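PDB 3M94: translation initiation factor 4E from Ascaris suum, which probably helps initiate translation by recognising the 5' cap of messenger RNA, and is captured here holding a trimethylguanosine cap analogue. Local coordinates for residues 97-102 with 129-134. Sequence-based numbering, arbitrary orientation.
Sequences LELLMA and VSLWTR
Leu99 reaches from segment 97-102 of helix 88-104 to strand 129-133 and is the one helix residue of the pair of segments to touch it, meeting Val129, the backbone of Ser130 and Leu131. Its CB already points at the strand, and with CG anti to the backbone N (chi1 -177°) the side chain extends toward the strand, whose valine and leucine come to meet it across axes 10.0 Å apart. At CG the chain forks. CD2 goes to the earlier part of the strand, where it lies 3.5 Å from Val129 CG1 and 3.7 Å from Ser130 O; the second is a van der Waals contact only, since a methyl carries no polar hydrogen to offer the carbonyl. CD1 turns the other way along the strand and sits 4.2 Å from both CD1 and CD2 of Leu131, across the end of its isopropyl fork, in looser packing than at the valine. Leucine suits this position because two branched methyls can serve two strand residues at once. Val129 and Leu131, two apart, direct their side chains to the same face of the sheet, and beta-branched valine is at home in an extended backbone. Ser130 between them points its side chain to the opposite face, that of the cap ligand, as Trp132 does in meeting Trp68 of the cap pocket. No hydrogen bond crosses the interface, and the contact rests on apolar packing. Leu149 and Ala118 also touch Leu99, while Ile145 and Phe108 pack on Leu131. The helix segment runs at 19° to the strand, in nearly the same direction. Such packing of helices 35-42, 88-104 and 139-153 on the convex face of a curved antiparallel sheet, with the cap bound on the concave side, is characteristic of the eIF4E fold.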
ATOM      1  N   LEU A  97       5.294  -3.622  -5.852  1.00 17.52           N
ATOM      2  CA  LEU A  97       6.478  -4.209  -5.222  1.00 16.92           C
ATOM      3  C   LEU A  97       7.388  -3.146  -4.585  1.00 17.25           C
ATOM      4  O   LEU A  97       7.831  -3.327  -3.449  1.00 16.88           O
ATOM      5  CB  LEU A  97       7.280  -5.077  -6.207  1.00 16.59           C
ATOM      6  CG  LEU A  97       8.543  -5.763  -5.638  1.00 16.19           C
ATOM      7  CD1 LEU A  97       8.257  -6.605  -4.341  1.00 13.34           C
ATOM      8  CD2 LEU A  97       9.206  -6.637  -6.700  1.00 16.11           C
ATOM      9  N   GLU A  98       7.666  -2.047  -5.298  1.00 16.62           N
ATOM     10  CA  GLU A  98       8.424  -0.936  -4.692  1.00 17.08           C
ATOM     11  C   GLU A  98       7.782  -0.422  -3.391  1.00 16.95           C
ATOM     12  O   GLU A  98       8.481  -0.143  -2.420  1.00 17.12           O
ATOM     13  CB  GLU A  98       8.591   0.242  -5.665  1.00 17.80           C
ATOM     14  CG  GLU A  98       9.421  -0.056  -6.927  1.00 20.27           C
ATOM     15  CD  GLU A  98      10.850  -0.499  -6.631  1.00 23.27           C
ATOM     16  OE1 GLU A  98      11.474   0.049  -5.710  1.00 25.06           O
ATOM     17  OE2 GLU A  98      11.361  -1.393  -7.331  1.00 27.49           O
ATOM     18  N   LEU A  99       6.457  -0.292  -3.376  1.00 16.53           N
ATOM     19  CA  LEU A  99       5.779   0.157  -2.159  1.00 16.60           C
ATOM     20  C   LEU A  99       5.926  -0.852  -1.013  1.00 16.56           C
ATOM     21  O   LEU A  99       6.172  -0.456   0.124  1.00 16.45           O
ATOM     22  CB  LEU A  99       4.306   0.486  -2.429  1.00 16.23           C
ATOM     23  CG  LEU A  99       3.492   1.034  -1.260  1.00 17.22           C
ATOM     24  CD1 LEU A  99       4.187   2.229  -0.595  1.00 17.25           C
ATOM     25  CD2 LEU A  99       2.101   1.438  -1.758  1.00 17.49           C
ATOM     26  N   LEU A 100       5.802  -2.144  -1.312  1.00 16.89           N
ATOM     27  CA  LEU A 100       5.976  -3.174  -0.295  1.00 16.95           C
ATOM     28  C   LEU A 100       7.400  -3.146   0.293  1.00 17.14           C
ATOM     29  O   LEU A 100       7.575  -3.220   1.514  1.00 17.54           O
ATOM     30  CB  LEU A 100       5.679  -4.568  -0.865  1.00 16.83           C
ATOM     31  CG  LEU A 100       4.243  -4.854  -1.347  1.00 17.65           C
ATOM     32  CD1 LEU A 100       4.087  -6.302  -1.680  1.00 16.98           C
ATOM     33  CD2 LEU A 100       3.140  -4.413  -0.359  1.00 17.56           C
ATOM     34  N   MET A 101       8.404  -3.060  -0.568  1.00 16.26           N
ATOM     35  CA  MET A 101       9.796  -3.000  -0.098  1.00 16.89           C
ATOM     36  C   MET A 101      10.061  -1.748   0.751  1.00 16.41           C
ATOM     37  O   MET A 101      10.762  -1.824   1.766  1.00 16.25           O
ATOM     38  CB  MET A 101      10.763  -3.063  -1.270  1.00 16.80           C
ATOM     39  CG  MET A 101      10.788  -4.437  -1.916  1.00 18.64           C
ATOM     40  SD  MET A 101      12.131  -4.627  -3.079  1.00 18.86           S
ATOM     41  CE  MET A 101      11.662  -3.454  -4.357  1.00 17.33           C
ATOM     42  N   ALA A 102       9.486  -0.619   0.330  1.00 15.51           N
ATOM     43  CA  ALA A 102       9.643   0.648   1.062  1.00 15.21           C
ATOM     44  C   ALA A 102       9.021   0.528   2.449  1.00 14.54           C
ATOM     45  O   ALA A 102       9.640   0.917   3.413  1.00 13.83           O
ATOM     46  CB  ALA A 102       9.047   1.821   0.286  1.00 14.47           C
ATOM     47  N   VAL A 129      -2.914   2.139  -6.553  1.00 21.58           N
ATOM     48  CA  VAL A 129      -1.986   1.752  -5.485  1.00 21.38           C
ATOM     49  C   VAL A 129      -2.073   2.852  -4.431  1.00 21.06           C
ATOM     50  O   VAL A 129      -1.916   4.024  -4.763  1.00 21.78           O
ATOM     51  CB  VAL A 129      -0.543   1.599  -6.022  1.00 21.57           C
ATOM     52  CG1 VAL A 129       0.458   1.322  -4.887  1.00 21.66           C
ATOM     53  CG2 VAL A 129      -0.462   0.504  -7.081  1.00 21.17           C
ATOM     54  N   SER A 130      -2.342   2.479  -3.180  1.00 20.06           N
ATOM     55  CA  SER A 130      -2.527   3.442  -2.095  1.00 20.12           C
ATOM     56  C   SER A 130      -1.677   3.112  -0.868  1.00 19.58           C
ATOM     57  O   SER A 130      -1.386   1.944  -0.603  1.00 18.81           O
ATOM     58  CB  SER A 130      -3.981   3.476  -1.656  1.00 19.58           C
ATOM     59  OG  SER A 130      -4.778   4.057  -2.654  1.00 22.49           O
ATOM     60  N   LEU A 131      -1.324   4.142  -0.105  1.00 19.30           N
ATOM     61  CA  LEU A 131      -0.618   3.942   1.168  1.00 20.39           C
ATOM     62  C   LEU A 131      -1.470   4.565   2.265  1.00 20.18           C
ATOM     63  O   LEU A 131      -1.696   5.768   2.252  1.00 20.60           O
ATOM     64  CB  LEU A 131       0.795   4.547   1.128  1.00 19.84           C
ATOM     65  CG  LEU A 131       1.682   4.466   2.390  1.00 21.64           C
ATOM     66  CD1 LEU A 131       1.915   3.028   2.841  1.00 22.22           C
ATOM     67  CD2 LEU A 131       3.030   5.157   2.147  1.00 20.51           C
ATOM     68  N   TRP A 132      -1.923   3.737   3.202  1.00 20.03           N
ATOM     69  CA  TRP A 132      -2.800   4.161   4.303  1.00 19.92           C
ATOM     70  C   TRP A 132      -2.001   4.589   5.537  1.00 20.17           C
ATOM     71  O   TRP A 132      -1.109   3.859   5.982  1.00 18.96           O
ATOM     72  CB  TRP A 132      -3.748   3.025   4.720  1.00 19.99           C
ATOM     73  CG  TRP A 132      -4.838   2.680   3.738  1.00 19.36           C
ATOM     74  CD1 TRP A 132      -4.817   2.847   2.383  1.00 18.76           C
ATOM     75  CD2 TRP A 132      -6.090   2.058   4.044  1.00 19.29           C
ATOM     76  NE1 TRP A 132      -5.984   2.395   1.831  1.00 19.12           N
ATOM     77  CE2 TRP A 132      -6.788   1.903   2.825  1.00 19.28           C
ATOM     78  CE3 TRP A 132      -6.703   1.645   5.231  1.00 19.48           C
ATOM     79  CZ2 TRP A 132      -8.061   1.335   2.755  1.00 19.66           C
ATOM     80  CZ3 TRP A 132      -7.972   1.073   5.165  1.00 21.26           C
ATOM     81  CH2 TRP A 132      -8.636   0.924   3.933  1.00 21.23           C
ATOM     82  N   THR A 133      -2.347   5.765   6.079  1.00 20.20           N
ATOM     83  CA  THR A 133      -1.731   6.299   7.294  1.00 20.67           C
ATOM     84  C   THR A 133      -2.796   6.494   8.387  1.00 21.00           C
ATOM     85  O   THR A 133      -3.990   6.565   8.084  1.00 20.08           O
ATOM     86  CB  THR A 133      -0.986   7.629   7.031  1.00 20.62           C
ATOM     87  OG1 THR A 133      -1.936   8.662   6.723  1.00 21.13           O
ATOM     88  CG2 THR A 133      -0.024   7.471   5.865  1.00 20.98           C
ATOM     89  N   ARG A 134      -2.367   6.594   9.646  1.00 20.90           N
ATOM     90  CA  ARG A 134      -3.327   6.541  10.754  1.00 21.91           C
ATOM     91  C   ARG A 134      -3.965   7.878  11.154  1.00 21.80           C
ATOM     92  O   ARG A 134      -4.971   7.881  11.845  1.00 22.23           O
ATOM     93  CB  ARG A 134      -2.773   5.769  11.967  1.00 21.96           C
ATOM     94  CG  ARG A 134      -1.603   6.386  12.690  1.00 23.83           C
ATOM     95  CD  ARG A 134      -1.321   5.646  14.017  1.00 25.48           C
ATOM     96  NE  ARG A 134      -0.666   4.347  13.822  1.00 28.44           N
ATOM     97  CZ  ARG A 134      -1.257   3.158  13.971  1.00 30.36           C
ATOM     98  NH1 ARG A 134      -0.567   2.039  13.766  1.00 30.65           N
ATOM     99  NH2 ARG A 134      -2.536   3.074  14.330  1.00 30.38           N
TER